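Local coordinates for protein catechol 1,2-dioxygenase (Pseudomonas putida, PDB 2AZQ) that probably catalyses the oxygen-dependent opening of catechol to cis,cis-muconate between its two hydroxyl-bearing carbons, using a ferric iron centre, at residues 195-200 against 219-224; 152-157 against 177-182; 121-126 against 187-192; 113-118 against 171-176. All coordinates share one frame; numbering follows the deposited sequence.

Interaction 1: 195-200 against 219-224. With FE (Fe (III) ion), chain B.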
loop_
_atom_site.group_PDB
_atom_site.type_symbol
_atom_site.label_atom_id
_atom_site.label_comp_id
_atom_site.label_asym_id
_atom_site.label_seq_id
_atom_site.Cartn_x
_atom_site.Cartn_y
_atom_site.Cartn_z
ATOM N N SER A 195 -24.560 13.706 8.474
ATOM C CA SER A 195 -23.855 13.616 9.743
ATOM C C SER A 195 -22.355 13.549 9.509
ATOM O O SER A 195 -21.879 13.149 8.420
ATOM C CB SER A 195 -24.282 12.371 10.522
ATOM O OG SER A 195 -25.673 12.389 10.719
ATOM N N GLY A 196 -21.620 13.978 10.531
ATOM C CA GLY A 196 -20.181 13.877 10.478
ATOM C C GLY A 196 -19.967 12.372 10.600
ATOM O O GLY A 196 -20.898 11.622 10.947
ATOM N N TYR A 197 -18.764 11.901 10.314
ATOM C CA TYR A 197 -18.500 10.479 10.393
ATOM C C TYR A 197 -17.077 10.211 10.791
ATOM O O TYR A 197 -16.234 11.084 10.756
ATOM C CB TYR A 197 -18.843 9.818 9.044
ATOM C CG TYR A 197 -18.279 10.497 7.811
ATOM C CD1 TYR A 197 -16.962 10.238 7.370
ATOM C CD2 TYR A 197 -19.055 11.411 7.088
ATOM C CE1 TYR A 197 -16.429 10.883 6.232
ATOM C CE2 TYR A 197 -18.541 12.063 5.956
ATOM C CZ TYR A 197 -17.226 11.806 5.532
ATOM O OH TYR A 197 -16.694 12.533 4.479
ATOM N N GLY A 198 -16.807 8.991 11.203
ATOM C CA GLY A 198 -15.457 8.650 11.589
ATOM C C GLY A 198 -14.982 7.513 10.717
ATOM O O GLY A 198 -15.789 6.882 10.027
ATOM N N CYS A 199 -13.681 7.251 10.734
ATOM C CA CYS A 199 -13.148 6.155 9.943
ATOM C C CYS A 199 -13.648 4.896 10.611
ATOM O O CYS A 199 -14.150 4.950 11.717
ATOM C CB CYS A 199 -11.615 6.167 9.960
ATOM S SG CYS A 199 -10.843 7.649 9.297
ATOM N N ASP A 200 -13.511 3.763 9.943
ATOM C CA ASP A 200 -13.928 2.496 10.529
ATOM C C ASP A 200 -13.014 2.241 11.734
ATOM O O ASP A 200 -11.787 2.166 11.584
ATOM C CB ASP A 200 -13.745 1.384 9.515
ATOM C CG ASP A 200 -14.312 0.089 9.986
ATOM O OD1 ASP A 200 -14.041 -0.297 11.162
ATOM O OD2 ASP A 200 -15.023 -0.532 9.164
ATOM N N PRO A 219 -16.277 16.681 10.380
ATOM C CA PRO A 219 -17.497 17.471 10.615
ATOM C C PRO A 219 -18.517 17.186 9.512
ATOM O O PRO A 219 -18.166 16.721 8.434
ATOM C CB PRO A 219 -16.999 18.916 10.510
ATOM C CG PRO A 219 -15.501 18.785 10.750
ATOM C CD PRO A 219 -15.204 17.573 9.923
ATOM N N ALA A 220 -19.778 17.483 9.781
ATOM C CA ALA A 220 -20.809 17.305 8.769
ATOM C C ALA A 220 -20.465 18.253 7.593
ATOM O O ALA A 220 -20.185 19.452 7.784
ATOM C CB ALA A 220 -22.167 17.644 9.350
ATOM N N HIS A 221 -20.478 17.727 6.376
ATOM C CA HIS A 221 -20.155 18.550 5.241
ATOM C C HIS A 221 -20.869 18.096 3.973
ATOM O O HIS A 221 -21.607 17.120 3.994
ATOM C CB HIS A 221 -18.637 18.554 5.031
ATOM C CG HIS A 221 -18.051 17.185 4.861
ATOM N ND1 HIS A 221 -17.733 16.373 5.928
ATOM C CD2 HIS A 221 -17.811 16.453 3.746
ATOM C CE1 HIS A 221 -17.327 15.203 5.476
ATOM N NE2 HIS A 221 -17.365 15.225 4.158
ATOM N N VAL A 222 -20.667 18.838 2.884
ATOM C CA VAL A 222 -21.286 18.491 1.615
ATOM C C VAL A 222 -20.214 18.699 0.572
ATOM O O VAL A 222 -19.614 19.752 0.503
ATOM C CB VAL A 222 -22.537 19.406 1.288
ATOM C CG1 VAL A 222 -23.271 18.868 0.113
ATOM C CG2 VAL A 222 -23.451 19.488 2.462
ATOM N N HIS A 223 -19.929 17.691 -0.232
ATOM C CA HIS A 223 -18.876 17.821 -1.280
ATOM C C HIS A 223 -19.348 18.459 -2.609
ATOM O O HIS A 223 -20.472 18.230 -3.067
ATOM C CB HIS A 223 -18.341 16.417 -1.615
ATOM C CG HIS A 223 -17.722 15.685 -0.466
ATOM N ND1 HIS A 223 -16.411 15.858 -0.077
ATOM C CD2 HIS A 223 -18.247 14.768 0.379
ATOM C CE1 HIS A 223 -16.158 15.079 0.961
ATOM N NE2 HIS A 223 -17.256 14.408 1.257
ATOM N N PHE A 224 -18.495 19.276 -3.212
ATOM C CA PHE A 224 -18.851 19.868 -4.497
ATOM C C PHE A 224 -17.797 19.806 -5.562
ATOM O O PHE A 224 -16.600 19.974 -5.301
ATOM C CB PHE A 224 -19.233 21.351 -4.405
ATOM C CG PHE A 224 -20.449 21.619 -3.601
ATOM C CD1 PHE A 224 -20.364 21.762 -2.225
ATOM C CD2 PHE A 224 -21.688 21.752 -4.225
ATOM C CE1 PHE A 224 -21.489 22.045 -1.478
ATOM C CE2 PHE A 224 -22.815 22.030 -3.489
ATOM C CZ PHE A 224 -22.717 22.184 -2.105
HETATM FE FE FE B . -16.908 13.261 2.859
#

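Interaction 2: 152-157 against 177-182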
loop_
_atom_site.group_PDB
_atom_site.type_symbol
_atom_site.label_atom_id
_atom_site.label_comp_id
_atom_site.label_asym_id
_atom_site.label_seq_id
_atom_site.Cartn_x
_atom_site.Cartn_y
_atom_site.Cartn_z
ATOM N N VAL A 152 -23.342 21.763 -10.814
ATOM C CA VAL A 152 -22.827 21.618 -9.462
ATOM C C VAL A 152 -23.089 20.146 -9.132
ATOM O O VAL A 152 -24.251 19.691 -9.084
ATOM C CB VAL A 152 -23.478 22.579 -8.384
ATOM C CG1 VAL A 152 -24.189 23.752 -9.041
ATOM C CG2 VAL A 152 -24.352 21.792 -7.425
ATOM N N ASP A 153 -21.979 19.417 -8.975
ATOM C CA ASP A 153 -21.940 17.978 -8.682
ATOM C C ASP A 153 -21.775 17.762 -7.168
ATOM O O ASP A 153 -20.671 17.969 -6.651
ATOM C CB ASP A 153 -20.730 17.393 -9.377
ATOM C CG ASP A 153 -20.887 15.943 -9.702
ATOM O OD1 ASP A 153 -21.493 15.221 -8.873
ATOM O OD2 ASP A 153 -20.369 15.538 -10.776
ATOM N N LEU A 154 -22.829 17.325 -6.468
ATOM C CA LEU A 154 -22.730 17.153 -5.015
ATOM C C LEU A 154 -23.078 15.799 -4.414
ATOM O O LEU A 154 -23.963 15.087 -4.886
ATOM C CB LEU A 154 -23.572 18.220 -4.286
ATOM C CG LEU A 154 -25.117 18.182 -4.298
ATOM C CD1 LEU A 154 -25.617 19.345 -3.433
ATOM C CD2 LEU A 154 -25.688 18.267 -5.705
ATOM N N TRP A 155 -22.372 15.458 -3.340
ATOM C CA TRP A 155 -22.593 14.196 -2.639
ATOM C C TRP A 155 -22.342 14.391 -1.143
ATOM O O TRP A 155 -21.480 15.178 -0.772
ATOM C CB TRP A 155 -21.688 13.097 -3.228
ATOM C CG TRP A 155 -20.178 13.258 -3.087
ATOM C CD1 TRP A 155 -19.363 12.562 -2.231
ATOM C CD2 TRP A 155 -19.292 14.083 -3.883
ATOM N NE1 TRP A 155 -18.039 12.891 -2.444
ATOM C CE2 TRP A 155 -17.963 13.818 -3.448
ATOM C CE3 TRP A 155 -19.488 15.011 -4.915
ATOM C CZ2 TRP A 155 -16.844 14.445 -4.003
ATOM C CZ3 TRP A 155 -18.361 15.637 -5.468
ATOM C CH2 TRP A 155 -17.058 15.346 -5.004
ATOM N N HIS A 156 -23.120 13.718 -0.295
ATOM C CA HIS A 156 -22.936 13.833 1.152
ATOM C C HIS A 156 -23.503 12.633 1.876
ATOM O O HIS A 156 -24.298 11.869 1.299
ATOM C CB HIS A 156 -23.538 15.145 1.699
ATOM C CG HIS A 156 -25.043 15.192 1.743
ATOM N ND1 HIS A 156 -25.789 14.520 2.690
ATOM C CD2 HIS A 156 -25.936 15.888 0.995
ATOM C CE1 HIS A 156 -27.071 14.798 2.525
ATOM N NE2 HIS A 156 -27.188 15.626 1.504
ATOM N N ALA A 157 -23.071 12.453 3.125
ATOM C CA ALA A 157 -23.517 11.332 3.935
ATOM C C ALA A 157 -24.957 11.505 4.392
ATOM O O ALA A 157 -25.521 12.589 4.328
ATOM C CB ALA A 157 -22.623 11.170 5.131
ATOM N N ARG A 177 -26.165 13.970 -6.708
ATOM C CA ARG A 177 -26.779 14.575 -7.885
ATOM C C ARG A 177 -25.936 15.623 -8.635
ATOM O O ARG A 177 -25.013 16.260 -8.105
ATOM C CB ARG A 177 -28.118 15.260 -7.511
ATOM C CG ARG A 177 -29.255 14.380 -6.991
ATOM C CD ARG A 177 -29.854 13.489 -8.077
ATOM N NE ARG A 177 -30.995 12.716 -7.579
ATOM C CZ ARG A 177 -30.936 11.724 -6.684
ATOM N NH1 ARG A 177 -32.048 11.107 -6.315
ATOM N NH2 ARG A 177 -29.776 11.329 -6.177
ATOM N N ARG A 178 -26.290 15.808 -9.896
ATOM C CA ARG A 178 -25.656 16.820 -10.696
ATOM C C ARG A 178 -26.760 17.812 -11.060
ATOM O O ARG A 178 -27.667 17.504 -11.838
ATOM C CB ARG A 178 -24.998 16.204 -11.926
ATOM C CG ARG A 178 -23.555 15.742 -11.711
ATOM C CD ARG A 178 -23.007 15.136 -12.999
ATOM N NE ARG A 178 -23.712 13.898 -13.296
ATOM C CZ ARG A 178 -23.826 13.354 -14.503
ATOM N NH1 ARG A 178 -23.280 13.929 -15.561
ATOM N NH2 ARG A 178 -24.498 12.221 -14.652
ATOM N N ILE A 179 -26.686 18.988 -10.434
ATOM C CA ILE A 179 -27.655 20.076 -10.631
ATOM C C ILE A 179 -27.147 21.091 -11.651
ATOM O O ILE A 179 -26.044 21.586 -11.507
ATOM C CB ILE A 179 -27.924 20.837 -9.283
ATOM C CG1 ILE A 179 -28.630 19.926 -8.282
ATOM C CG2 ILE A 179 -28.802 22.030 -9.525
ATOM C CD1 ILE A 179 -28.797 20.518 -6.901
ATOM N N ILE A 180 -27.942 21.386 -12.676
ATOM C CA ILE A 180 -27.567 22.393 -13.701
ATOM C C ILE A 180 -28.097 23.773 -13.290
ATOM O O ILE A 180 -29.296 23.917 -13.063
ATOM C CB ILE A 180 -28.220 22.131 -15.079
ATOM C CG1 ILE A 180 -27.936 20.704 -15.565
ATOM C CG2 ILE A 180 -27.761 23.188 -16.048
ATOM C CD1 ILE A 180 -26.504 20.329 -15.609
ATOM N N THR A 181 -27.257 24.795 -13.205
ATOM C CA THR A 181 -27.806 26.095 -12.796
ATOM C C THR A 181 -28.728 26.709 -13.851
ATOM O O THR A 181 -28.487 26.551 -15.042
ATOM C CB THR A 181 -26.690 27.134 -12.410
ATOM O OG1 THR A 181 -25.687 27.214 -13.430
ATOM C CG2 THR A 181 -26.062 26.764 -11.090
ATOM N N ASP A 182 -29.794 27.390 -13.409
ATOM C CA ASP A 182 -30.748 28.039 -14.327
ATOM C C ASP A 182 -30.325 29.453 -14.827
ATOM O O ASP A 182 -29.212 29.930 -14.562
ATOM C CB ASP A 182 -32.149 28.085 -13.685
ATOM C CG ASP A 182 -32.209 28.920 -12.408
ATOM O OD1 ASP A 182 -33.096 28.663 -11.563
ATOM O OD2 ASP A 182 -31.400 29.851 -12.238
#

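Interaction 3: 121-126 against 187-192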
loop_
_atom_site.group_PDB
_atom_site.type_symbol
_atom_site.label_atom_id
_atom_site.label_comp_id
_atom_site.label_asym_id
_atom_site.label_seq_id
_atom_site.Cartn_x
_atom_site.Cartn_y
_atom_site.Cartn_z
ATOM N N VAL A 121 -33.838 19.846 -7.628
ATOM C CA VAL A 121 -33.826 18.402 -7.483
ATOM C C VAL A 121 -33.998 18.006 -6.012
ATOM O O VAL A 121 -33.674 18.779 -5.113
ATOM C CB VAL A 121 -32.473 17.795 -8.038
ATOM C CG1 VAL A 121 -31.322 18.133 -7.129
ATOM C CG2 VAL A 121 -32.597 16.306 -8.218
ATOM N N ARG A 122 -34.560 16.833 -5.757
ATOM C CA ARG A 122 -34.624 16.351 -4.382
ATOM C C ARG A 122 -33.488 15.311 -4.396
ATOM O O ARG A 122 -33.338 14.573 -5.377
ATOM C CB ARG A 122 -35.950 15.668 -4.066
ATOM C CG ARG A 122 -35.942 15.002 -2.708
ATOM C CD ARG A 122 -37.314 14.528 -2.295
ATOM N NE ARG A 122 -37.311 13.853 -0.994
ATOM C CZ ARG A 122 -38.402 13.634 -0.265
ATOM N NH1 ARG A 122 -39.593 14.035 -0.694
ATOM N NH2 ARG A 122 -38.309 13.004 0.890
ATOM N N MET A 123 -32.695 15.248 -3.330
ATOM C CA MET A 123 -31.575 14.314 -3.272
ATOM C C MET A 123 -31.748 13.014 -2.469
ATOM O O MET A 123 -31.032 12.051 -2.733
ATOM C CB MET A 123 -30.329 15.036 -2.735
ATOM C CG MET A 123 -29.790 16.134 -3.605
ATOM S SD MET A 123 -28.331 16.827 -2.818
ATOM C CE MET A 123 -27.242 15.429 -2.919
ATOM N N ASP A 124 -32.664 12.986 -1.502
ATOM C CA ASP A 124 -32.866 11.796 -0.649
ATOM C C ASP A 124 -33.999 10.863 -1.113
ATOM O O ASP A 124 -34.940 11.308 -1.777
ATOM C CB ASP A 124 -33.206 12.224 0.779
ATOM C CG ASP A 124 -34.546 12.945 0.863
ATOM O OD1 ASP A 124 -34.621 14.106 0.423
ATOM O OD2 ASP A 124 -35.533 12.348 1.326
ATOM N N ASP A 125 -33.928 9.586 -0.740
ATOM C CA ASP A 125 -34.976 8.628 -1.119
ATOM C C ASP A 125 -36.149 8.538 -0.098
ATOM O O ASP A 125 -36.962 7.630 -0.158
ATOM C CB ASP A 125 -34.381 7.223 -1.335
ATOM C CG ASP A 125 -33.625 6.712 -0.118
ATOM O OD1 ASP A 125 -34.048 7.033 1.018
ATOM O OD2 ASP A 125 -32.622 5.978 -0.286
ATOM N N GLY A 126 -36.216 9.469 0.845
ATOM C CA GLY A 126 -37.303 9.476 1.813
ATOM C C GLY A 126 -37.324 8.288 2.740
ATOM O O GLY A 126 -38.374 7.777 3.103
ATOM N N TYR A 187 -28.975 27.073 -8.150
ATOM C CA TYR A 187 -29.235 25.659 -7.954
ATOM C C TYR A 187 -30.045 25.616 -6.677
ATOM O O TYR A 187 -29.821 26.433 -5.771
ATOM C CB TYR A 187 -27.911 24.884 -7.795
ATOM C CG TYR A 187 -27.133 25.199 -6.526
ATOM C CD1 TYR A 187 -27.379 24.504 -5.336
ATOM C CD2 TYR A 187 -26.169 26.202 -6.506
ATOM C CE1 TYR A 187 -26.666 24.805 -4.153
ATOM C CE2 TYR A 187 -25.458 26.506 -5.342
ATOM C CZ TYR A 187 -25.704 25.803 -4.168
ATOM O OH TYR A 187 -24.965 26.074 -3.029
ATOM N N ARG A 188 -30.984 24.674 -6.625
ATOM C CA ARG A 188 -31.887 24.461 -5.476
ATOM C C ARG A 188 -31.845 22.970 -5.107
ATOM O O ARG A 188 -32.004 22.119 -5.974
ATOM C CB ARG A 188 -33.322 24.839 -5.880
ATOM C CG ARG A 188 -33.876 26.191 -5.405
ATOM C CD ARG A 188 -34.362 26.097 -3.949
ATOM N NE ARG A 188 -35.142 24.875 -3.711
ATOM C CZ ARG A 188 -34.775 23.899 -2.870
ATOM N NH1 ARG A 188 -33.636 24.002 -2.178
ATOM N NH2 ARG A 188 -35.528 22.802 -2.740
ATOM N N ALA A 189 -31.639 22.633 -3.840
ATOM C CA ALA A 189 -31.602 21.212 -3.477
ATOM C C ALA A 189 -32.338 20.855 -2.184
ATOM O O ALA A 189 -31.977 21.317 -1.112
ATOM C CB ALA A 189 -30.159 20.742 -3.400
ATOM N N ARG A 190 -33.375 20.035 -2.296
ATOM C CA ARG A 190 -34.154 19.583 -1.135
ATOM C C ARG A 190 -33.478 18.281 -0.687
ATOM O O ARG A 190 -33.389 17.326 -1.454
ATOM C CB ARG A 190 -35.626 19.352 -1.564
ATOM C CG ARG A 190 -36.658 19.025 -0.446
ATOM C CD ARG A 190 -36.505 17.608 0.082
ATOM N NE ARG A 190 -37.416 17.252 1.181
ATOM C CZ ARG A 190 -38.748 17.242 1.113
ATOM N NH1 ARG A 190 -39.362 17.574 -0.011
ATOM N NH2 ARG A 190 -39.458 16.844 2.161
ATOM N N SER A 191 -32.979 18.238 0.538
ATOM C CA SER A 191 -32.293 17.028 0.977
ATOM C C SER A 191 -32.401 16.798 2.501
ATOM O O SER A 191 -33.473 17.016 3.092
ATOM C CB SER A 191 -30.830 17.109 0.509
ATOM O OG SER A 191 -30.098 15.924 0.758
ATOM N N ILE A 192 -31.323 16.312 3.124
ATOM C CA ILE A 192 -31.304 16.102 4.571
ATOM C C ILE A 192 -29.955 16.444 5.196
ATOM O O ILE A 192 -28.897 16.258 4.593
ATOM C CB ILE A 192 -31.661 14.650 4.976
ATOM C CG1 ILE A 192 -30.573 13.677 4.516
ATOM C CG2 ILE A 192 -33.021 14.266 4.397
ATOM C CD1 ILE A 192 -30.768 12.292 5.036
#

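Interaction 4: 113-118 against 171-176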
loop_
_atom_site.group_PDB
_atom_site.type_symbol
_atom_site.label_atom_id
_atom_site.label_comp_id
_atom_site.label_asym_id
_atom_site.label_seq_id
_atom_site.Cartn_x
_atom_site.Cartn_y
_atom_site.Cartn_z
ATOM N N GLY A 113 -21.364 9.787 -12.738
ATOM C CA GLY A 113 -22.676 9.667 -13.358
ATOM C C GLY A 113 -23.944 9.840 -12.547
ATOM O O GLY A 113 -24.993 9.339 -12.966
ATOM N N ALA A 114 -23.886 10.532 -11.413
ATOM C CA ALA A 114 -25.093 10.717 -10.596
ATOM C C ALA A 114 -26.237 11.327 -11.407
ATOM O O ALA A 114 -25.993 12.018 -12.396
ATOM C CB ALA A 114 -24.787 11.611 -9.398
ATOM N N PRO A 115 -27.501 11.062 -11.013
ATOM C CA PRO A 115 -28.672 11.608 -11.716
ATOM C C PRO A 115 -28.544 13.113 -11.950
ATOM O O PRO A 115 -28.141 13.882 -11.074
ATOM C CB PRO A 115 -29.823 11.243 -10.789
ATOM C CG PRO A 115 -29.386 9.902 -10.291
ATOM C CD PRO A 115 -27.950 10.234 -9.881
ATOM N N LEU A 116 -28.917 13.509 -13.148
ATOM C CA LEU A 116 -28.809 14.879 -13.600
ATOM C C LEU A 116 -30.126 15.692 -13.579
ATOM O O LEU A 116 -31.187 15.198 -14.000
ATOM C CB LEU A 116 -28.220 14.787 -14.998
ATOM C CG LEU A 116 -27.945 15.998 -15.828
ATOM C CD1 LEU A 116 -27.289 17.088 -14.988
ATOM C CD2 LEU A 116 -27.044 15.519 -16.949
ATOM N N ALA A 117 -30.056 16.942 -13.119
ATOM C CA ALA A 117 -31.270 17.767 -13.034
ATOM C C ALA A 117 -31.097 19.264 -13.306
ATOM O O ALA A 117 -30.069 19.852 -12.953
ATOM C CB ALA A 117 -31.942 17.560 -11.650
ATOM N N GLN A 118 -32.120 19.862 -13.921
ATOM C CA GLN A 118 -32.144 21.290 -14.254
ATOM C C GLN A 118 -32.563 22.089 -13.018
ATOM O O GLN A 118 -33.575 21.778 -12.410
ATOM C CB GLN A 118 -33.171 21.559 -15.349
ATOM C CG GLN A 118 -33.092 20.614 -16.538
ATOM C CD GLN A 118 -31.795 20.746 -17.328
ATOM O OE1 GLN A 118 -30.698 20.629 -16.780
ATOM N NE2 GLN A 118 -31.923 20.979 -18.630
ATOM N N SER A 171 -29.877 3.266 -1.244
ATOM C CA SER A 171 -30.363 3.039 -2.588
ATOM C C SER A 171 -29.394 3.632 -3.622
ATOM O O SER A 171 -28.468 4.372 -3.262
ATOM C CB SER A 171 -31.741 3.665 -2.720
ATOM O OG SER A 171 -31.657 5.050 -2.512
ATOM N N GLU A 172 -29.584 3.312 -4.903
ATOM C CA GLU A 172 -28.688 3.874 -5.916
ATOM C C GLU A 172 -28.590 5.413 -5.802
ATOM O O GLU A 172 -29.603 6.101 -5.595
ATOM C CB GLU A 172 -29.134 3.489 -7.337
ATOM C CG GLU A 172 -28.896 2.006 -7.746
ATOM C CD GLU A 172 -29.087 1.731 -9.283
ATOM O OE1 GLU A 172 -28.300 2.292 -10.109
ATOM O OE2 GLU A 172 -30.023 0.956 -9.650
ATOM N N PHE A 173 -27.364 5.925 -5.934
ATOM C CA PHE A 173 -27.020 7.355 -5.877
ATOM C C PHE A 173 -27.780 8.231 -4.891
ATOM O O PHE A 173 -28.080 9.385 -5.182
ATOM C CB PHE A 173 -27.123 8.007 -7.265
ATOM C CG PHE A 173 -26.194 7.424 -8.304
ATOM C CD1 PHE A 173 -26.575 6.321 -9.074
ATOM C CD2 PHE A 173 -24.968 8.021 -8.570
ATOM C CE1 PHE A 173 -25.741 5.839 -10.108
ATOM C CE2 PHE A 173 -24.134 7.535 -9.604
ATOM C CZ PHE A 173 -24.525 6.448 -10.373
ATOM N N ASN A 174 -28.087 7.687 -3.721
ATOM C CA ASN A 174 -28.800 8.450 -2.710
ATOM C C ASN A 174 -27.882 9.581 -2.247
ATOM O O ASN A 174 -26.670 9.377 -2.048
ATOM C CB ASN A 174 -29.165 7.543 -1.536
ATOM C CG ASN A 174 -30.105 8.207 -0.552
ATOM O OD1 ASN A 174 -29.834 8.236 0.637
ATOM N ND2 ASN A 174 -31.222 8.729 -1.046
ATOM N N LEU A 175 -28.456 10.768 -2.088
ATOM C CA LEU A 175 -27.691 11.943 -1.679
ATOM C C LEU A 175 -26.585 12.275 -2.700
ATOM O O LEU A 175 -25.532 12.816 -2.351
ATOM C CB LEU A 175 -27.093 11.715 -0.285
ATOM C CG LEU A 175 -28.161 11.173 0.664
ATOM C CD1 LEU A 175 -27.577 11.004 2.053
ATOM C CD2 LEU A 175 -29.350 12.126 0.688
ATOM N N ARG A 176 -26.833 11.950 -3.965
ATOM C CA ARG A 176 -25.871 12.212 -5.043
ATOM C C ARG A 176 -26.559 12.775 -6.288
ATOM O O ARG A 176 -27.429 12.129 -6.871
ATOM C CB ARG A 176 -25.136 10.921 -5.416
ATOM C CG ARG A 176 -24.103 10.464 -4.382
ATOM C CD ARG A 176 -23.613 9.016 -4.586
ATOM N NE ARG A 176 -22.580 8.666 -3.616
ATOM C CZ ARG A 176 -21.339 9.124 -3.682
ATOM N NH1 ARG A 176 -21.008 9.937 -4.683
ATOM N NH2 ARG A 176 -20.454 8.801 -2.751
#

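Interaction 1: 195-200 against 219-224
Gly196 and Ala220 mark the closest approach of the two backbones, CA to CA 3.9 Å, just before 221-224 becomes a strand; past this point the segments meet through side chains and an iron(III) ion. Tyr197 OH binds the metal at 1.8 Å, and across the contact His221 NE2 and His223 NE2 do so at 2.4 and 2.0 Å. Tyr163 supplies the fourth protein ligand. The Tyr197 ring reaches the metal because CG stands between the backbone N and the carbonyl carbon (chi1 49°), and the ion lies in the ring plane, at the edge that carries OH. The 2.8 Å between Tyr197 OH and His221 NE2 reflects two ligands of one metal, not a hydrogen bond. On its far side the His221 ring is fixed by ND1 giving a bond to Pro219 O (2.6 Å, angle 165°), with the acceptor in the imidazole plane; this sets the ring's rotation and turns NE2 to the iron. His223 is stacked on Trp155. Tyr197 OH and His223 NE2 are 3.8 Å apart, close to the sum of their bonds to the iron, so they stand nearly opposite each other across it. This is consistent with Tyr197 and His223 being the axial ligands of the two-tyrosine, two-histidine site of intradiol dioxygenases. In such enzymes the axial tyrosine leaves the iron as catechol binds, and Tyr197 probably plays a similar role.

Interaction 2: 152-157 against 177-182
Val152 to Leu154 and Arg177 to Ile179 form an antiparallel backbone ladder in the interior of the mixed sheet, where strand 151-155 lies between 176-180 and 217-227. Axes 4.8 Å apart with N-to-C directions at 151° give the pairing, and four bonds secure it. Val152 N meets Ile179 O at 2.8 Å and is repaid by Ile179 N to Val152 O; Leu154 and Arg177 exchange a second pair, with Leu154 N to Arg177 O at 2.9 Å. This sheet belongs to the catalytic domain of intradiol dioxygenases, of the transthyretin clan. On the face of Val152, Leu154 and Ile179, which Arg177 shares before its chain leads away, the contacts between side chains are largely apolar: Val152 CG2 lies beside Ile179 CB at 4.1 Å, and Leu154 CD2 meets Ile179 CD1 at 4.0 Å. On the other face Asp153 and Arg178 run side by side, but the carboxylate touches the aliphatic chain, OD2 of Asp153 to CG of Arg178, whereas Asp153 OD2 and Arg178 NE stay 4.5 Å apart, beyond a salt bridge. Each has its bond elsewhere: Asp153 OD2 with Tyr110 OH, Arg178 NH2 with Ala114 O.

Interaction 3: 121-126 against 187-192
Arg122 and Arg190 lie side by side on the outer face of a parallel strand pairing; Val121 and Ala189 face the other way, and Met123 packs beyond them against Ser191. The firm part is the backbone: Arg190 N bonds to Val121 O at 3.1 Å and Met123 N to Arg190 O at 2.9 Å, both at 164°. Beneath it Met123 CB rests on Ser191 OG at 3.6 Å, a hydroxyl whose own bond is with His156 NE2. At the Val121 end the pairing slackens, its bond from Val121 N to Arg188 O being weak at 3.4 Å. The exposed side is built of charge. With CG anti to the backbone N (chi1 172°) and the chain extended out to NE, Arg122 lays its guanidinium flat over that of Arg190, centres 3.9 Å apart and planes at 13°. Asp124 grips Arg122 side-on: NH2 of Arg122 meets the syn lone pair of Asp124 OD2 in the guanidinium plane at 2.9 Å, and NE reaches OD1 from above the carboxylate plane. This negative charge would offset the repulsion of the stacked arginines. An alanine at Asp124 would probably leave the Arg122 guanidinium without its carboxylate and free to turn off Arg190. Asp124 OD2 also accepts from Gly126 N at 3.0 Å, an Asx turn in the loop that follows the parallel pairing of strand 120-122 with 186-192.

Interaction 4: 113-118 against 171-176
The backbones come nearest at Ala114 and Arg176, CA atoms 5.8 Å apart, where the approach to strand 116-118 passes a type II beta turn running from Phe173 to Arg176. The turn is closed by a weak bond from Arg176 N to Phe173 O, and Phe173, at its first position, has a left-handed backbone (phi 37°). The contact itself is made mostly by carbon atoms, with the Arg176 carbonyl oxygen against Ala114 and Pro115, and without hydrogen bonds between the segments. The Phe173 side chain carries it. With CG anti to the carbonyl carbon (chi1 -61°), one side of the ring, CD2 and CE2, runs along the bend from Gly113 to Pro115: Phe173 CD2 meets Ala114 CB at 3.7 Å, and Phe173 CE2 lies 3.7 Å from Gly113 C. Nearer the backbone, Phe173 CB rests on Pro115 CD at 3.5 Å. Ala114 CB is held from a second direction as well, 3.7 Å from Arg176 O and 4.1 Å from Arg176 CB. An alanine in place of Phe173 would probably open a gap beside Ala114 and leave the Gly113 to Pro115 bend less firmly placed. From the last position of the turn the Arg176 side chain stretches away from this contact, giving a bond from NH2 to Leu109 O and packing beside the iron ligand Tyr163. The arrangement is thus a type II turn leading into strand 176-180, packed against the loop that feeds its parallel neighbour 116-118, at the border of the ferric site.

Interactions 2, 3 and 4 cluster about 8 to 10 Å apart between centres, while interaction 1 lies about 17 to 18 Å from each. All reach one sheet. Interaction 2 is the buried middle: its strand 151-155 adjoins strand 217-227 of interaction 1, and its strand 176-180 adjoins strand 116-118 of interaction 4. Interaction 1 is partly buried, its histidines enclosed and Tyr197 partly exposed. Interaction 3 meets interaction 2 through apolar Val121 and Ile179, and interaction 4 through Asp125 OD2 and Ser171 OG. Chemistry follows place: metal coordination in 1, a backbone ladder in 2, stacked charges at the surface in 3, and partly exposed carbon packing in 4.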